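Local coordinates for protein LYND (Lyngbya aestuarii, PDB 4V1T) that probably acts as an ATP-dependent YcaO-type cyclodehydratase, forming azoline heterocycles in precursor peptides during cyanobactin biosynthesis, at residues Q112-I122 and T151-D159. Numbering follows the deposited sequence.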
loop_
_atom_site.group_PDB
_atom_site.type_symbol
_atom_site.label_atom_id
_atom_site.label_comp_id
_atom_site.label_asym_id
_atom_site.label_seq_id
_atom_site.Cartn_x
_atom_site.Cartn_y
_atom_site.Cartn_z
ATOM N N GLN B 112 -24.830 -5.623 29.975
ATOM C CA GLN B 112 -25.289 -4.268 29.679
ATOM C C GLN B 112 -26.346 -4.306 28.578
ATOM O O GLN B 112 -26.087 -4.843 27.498
ATOM C CB GLN B 112 -24.121 -3.389 29.235
ATOM C CG GLN B 112 -23.110 -3.083 30.321
ATOM C CD GLN B 112 -21.876 -2.394 29.767
ATOM O OE1 GLN B 112 -21.714 -1.189 29.903
ATOM N NE2 GLN B 112 -20.999 -3.168 29.128
ATOM N N PRO B 113 -27.538 -3.746 28.844
ATOM C CA PRO B 113 -28.542 -3.759 27.789
ATOM C C PRO B 113 -28.251 -2.734 26.689
ATOM O O PRO B 113 -27.558 -1.740 26.916
ATOM C CB PRO B 113 -29.841 -3.427 28.525
ATOM C CG PRO B 113 -29.423 -2.682 29.737
ATOM C CD PRO B 113 -28.045 -3.157 30.097
ATOM N N VAL B 114 -28.798 -2.999 25.507
ATOM C CA VAL B 114 -28.633 -2.153 24.329
ATOM C C VAL B 114 -30.020 -1.788 23.773
ATOM O O VAL B 114 -31.003 -2.490 24.035
ATOM C CB VAL B 114 -27.779 -2.898 23.280
ATOM C CG1 VAL B 114 -28.145 -2.537 21.852
ATOM C CG2 VAL B 114 -26.300 -2.642 23.535
ATOM N N THR B 115 -30.103 -0.685 23.030
ATOM C CA THR B 115 -31.337 -0.327 22.331
ATOM C C THR B 115 -31.112 -0.337 20.832
ATOM O O THR B 115 -30.037 0.047 20.359
ATOM C CB THR B 115 -31.877 1.060 22.752
ATOM O OG1 THR B 115 -30.904 2.072 22.475
ATOM C CG2 THR B 115 -32.218 1.072 24.236
ATOM N N LEU B 116 -32.122 -0.806 20.098
ATOM C CA LEU B 116 -32.129 -0.766 18.638
ATOM C C LEU B 116 -33.151 0.267 18.169
ATOM O O LEU B 116 -34.223 0.393 18.762
ATOM C CB LEU B 116 -32.473 -2.134 18.041
ATOM C CG LEU B 116 -31.682 -3.337 18.554
ATOM C CD1 LEU B 116 -31.954 -4.553 17.676
ATOM C CD2 LEU B 116 -30.189 -3.055 18.625
ATOM N N THR B 117 -32.811 0.997 17.108
ATOM C CA THR B 117 -33.691 2.030 16.560
ATOM C C THR B 117 -33.641 2.011 15.030
ATOM O O THR B 117 -32.616 2.324 14.443
ATOM C CB THR B 117 -33.295 3.440 17.055
ATOM O OG1 THR B 117 -33.069 3.420 18.475
ATOM C CG2 THR B 117 -34.390 4.454 16.725
ATOM N N PRO B 118 -34.748 1.636 14.375
ATOM C CA PRO B 118 -34.748 1.724 12.914
ATOM C C PRO B 118 -34.967 3.144 12.403
ATOM O O PRO B 118 -35.537 3.983 13.090
ATOM C CB PRO B 118 -35.927 0.840 12.515
ATOM C CG PRO B 118 -36.886 1.003 13.657
ATOM C CD PRO B 118 -36.014 1.081 14.890
ATOM N N VAL B 119 -34.507 3.389 11.186
ATOM C CA VAL B 119 -34.676 4.668 10.520
ATOM C C VAL B 119 -34.795 4.369 9.023
ATOM O O VAL B 119 -34.226 3.387 8.527
ATOM C CB VAL B 119 -33.502 5.638 10.830
ATOM C CG1 VAL B 119 -32.193 5.086 10.331
ATOM C CG2 VAL B 119 -33.742 7.011 10.224
ATOM N N GLY B 120 -35.532 5.201 8.304
ATOM C CA GLY B 120 -35.812 4.923 6.906
ATOM C C GLY B 120 -36.726 3.716 6.809
ATOM O O GLY B 120 -37.628 3.562 7.619
ATOM N N ASN B 121 -36.467 2.839 5.844
ATOM C CA ASN B 121 -37.383 1.740 5.539
ATOM C C ASN B 121 -36.939 0.387 6.089
ATOM O O ASN B 121 -37.315 -0.652 5.560
ATOM C CB ASN B 121 -37.610 1.655 4.019
ATOM C CG ASN B 121 -36.316 1.519 3.241
ATOM O OD1 ASN B 121 -35.364 0.891 3.697
ATOM N ND2 ASN B 121 -36.275 2.117 2.061
ATOM N N ILE B 122 -36.145 0.393 7.154
ATOM C CA ILE B 122 -35.713 -0.856 7.773
ATOM C C ILE B 122 -36.906 -1.558 8.416
ATOM O O ILE B 122 -37.623 -0.977 9.223
ATOM C CB ILE B 122 -34.598 -0.632 8.832
ATOM C CG1 ILE B 122 -33.367 0.023 8.197
ATOM C CG2 ILE B 122 -34.186 -1.948 9.492
ATOM C CD1 ILE B 122 -32.717 -0.776 7.079
ATOM N N THR B 151 -28.484 4.163 28.117
ATOM C CA THR B 151 -27.907 2.835 27.930
ATOM C C THR B 151 -26.468 2.962 27.468
ATOM O O THR B 151 -26.010 4.048 27.140
ATOM C CB THR B 151 -28.706 1.988 26.915
ATOM O OG1 THR B 151 -28.636 2.583 25.612
ATOM C CG2 THR B 151 -30.164 1.874 27.354
ATOM N N ALA B 152 -25.757 1.844 27.436
ATOM C CA ALA B 152 -24.371 1.844 27.024
ATOM C C ALA B 152 -24.215 2.012 25.520
ATOM O O ALA B 152 -23.158 2.417 25.049
ATOM C CB ALA B 152 -23.706 0.559 27.471
ATOM N N LEU B 153 -25.256 1.691 24.761
ATOM C CA LEU B 153 -25.195 1.833 23.311
ATOM C C LEU B 153 -26.562 1.799 22.652
ATOM O O LEU B 153 -27.356 0.889 22.889
ATOM C CB LEU B 153 -24.327 0.735 22.716
ATOM C CG LEU B 153 -24.036 0.854 21.225
ATOM C CD1 LEU B 153 -23.076 2.004 20.962
ATOM C CD2 LEU B 153 -23.482 -0.446 20.694
ATOM N N ASN B 154 -26.836 2.801 21.824
ATOM C CA ASN B 154 -28.009 2.778 20.951
ATOM C C ASN B 154 -27.563 2.400 19.545
ATOM O O ASN B 154 -26.702 3.057 18.969
ATOM C CB ASN B 154 -28.718 4.135 20.953
ATOM C CG ASN B 154 -29.993 4.137 20.122
ATOM O OD1 ASN B 154 -30.725 3.147 20.067
ATOM N ND2 ASN B 154 -30.257 5.253 19.462
ATOM N N VAL B 155 -28.133 1.331 19.005
ATOM C CA VAL B 155 -27.805 0.882 17.661
ATOM C C VAL B 155 -28.871 1.341 16.671
ATOM O O VAL B 155 -30.050 1.018 16.822
ATOM C CB VAL B 155 -27.683 -0.642 17.604
ATOM C CG1 VAL B 155 -27.218 -1.090 16.239
ATOM C CG2 VAL B 155 -26.719 -1.130 18.666
ATOM N N VAL B 156 -28.444 2.087 15.653
ATOM C CA VAL B 156 -29.356 2.637 14.660
ATOM C C VAL B 156 -29.178 1.930 13.319
ATOM O O VAL B 156 -28.106 1.986 12.724
ATOM C CB VAL B 156 -29.138 4.152 14.478
ATOM C CG1 VAL B 156 -30.139 4.723 13.474
ATOM C CG2 VAL B 156 -29.272 4.867 15.807
ATOM N N LEU B 157 -30.237 1.267 12.853
ATOM C CA LEU B 157 -30.210 0.578 11.567
ATOM C C LEU B 157 -30.833 1.483 10.512
ATOM O O LEU B 157 -31.979 1.902 10.662
ATOM C CB LEU B 157 -30.970 -0.745 11.620
ATOM C CG LEU B 157 -30.925 -1.564 12.905
ATOM C CD1 LEU B 157 -31.594 -2.905 12.668
ATOM C CD2 LEU B 157 -29.511 -1.779 13.393
ATOM N N THR B 158 -30.079 1.783 9.457
ATOM C CA THR B 158 -30.544 2.676 8.408
ATOM C C THR B 158 -30.400 2.006 7.058
ATOM O O THR B 158 -29.687 1.007 6.936
ATOM C CB THR B 158 -29.767 4.009 8.398
ATOM O OG1 THR B 158 -30.402 4.931 7.497
ATOM C CG2 THR B 158 -28.305 3.797 7.986
ATOM N N ASP B 159 -31.096 2.553 6.060
ATOM C CA ASP B 159 -30.926 2.133 4.668
ATOM C C ASP B 159 -29.999 3.105 3.942
ATOM O O ASP B 159 -29.518 2.815 2.848
ATOM C CB ASP B 159 -32.281 2.043 3.949
ATOM C CG ASP B 159 -33.077 3.341 4.016
ATOM O OD1 ASP B 159 -32.859 4.143 4.941
ATOM O OD2 ASP B 159 -33.930 3.562 3.136
HETATM O O HOH W 1 -26.671 -0.367 29.134
#
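Thr-115 to Pro-118 run parallel beside Asn-154 to Leu-157, two neighbouring strands in a mixed sheet that also carries strand 180-184. Five backbone hydrogen bonds join them, from Thr-115 N to Leu-153 O (3.2 Å) to Val-119 N to Leu-157 O (3.0 Å). The alternate residues Thr-115, Thr-117 and Val-119 turn their N-H groups to this partner, so Pro-118, lacking one, costs no bond here. Ahead of Thr-115 and Asn-154, a water bridges Pro-113 O and Ala-152 N. On one face Leu-116 CD2 lies 3.6 Å from Val-155 CB, the side chains side by side; Leu-116 and Leu-157 also pack on helix 124-135. On the other, the Asn-154 side chain crosses those of Thr-115 and Thr-117 at about right angles. Val-119 CG1, set between its own N and carbonyl carbon (chi1 62°), presses tightly on Thr-158 CB at 3.3 Å. Gly-120 takes the positive phi of a type II' turn, where a CB would hit Asp-159 OD1, the acceptor for Gln-163 NE2. With Asp-159 cut to an alanine, Gln-163 would probably lose this acceptor and a gap open beside the turn. Backbone bonding thus fixes the register, while Leu-116, Val-155 and Leu-157 suit a helix-packed face and the other mixes polar side chains with Val-156.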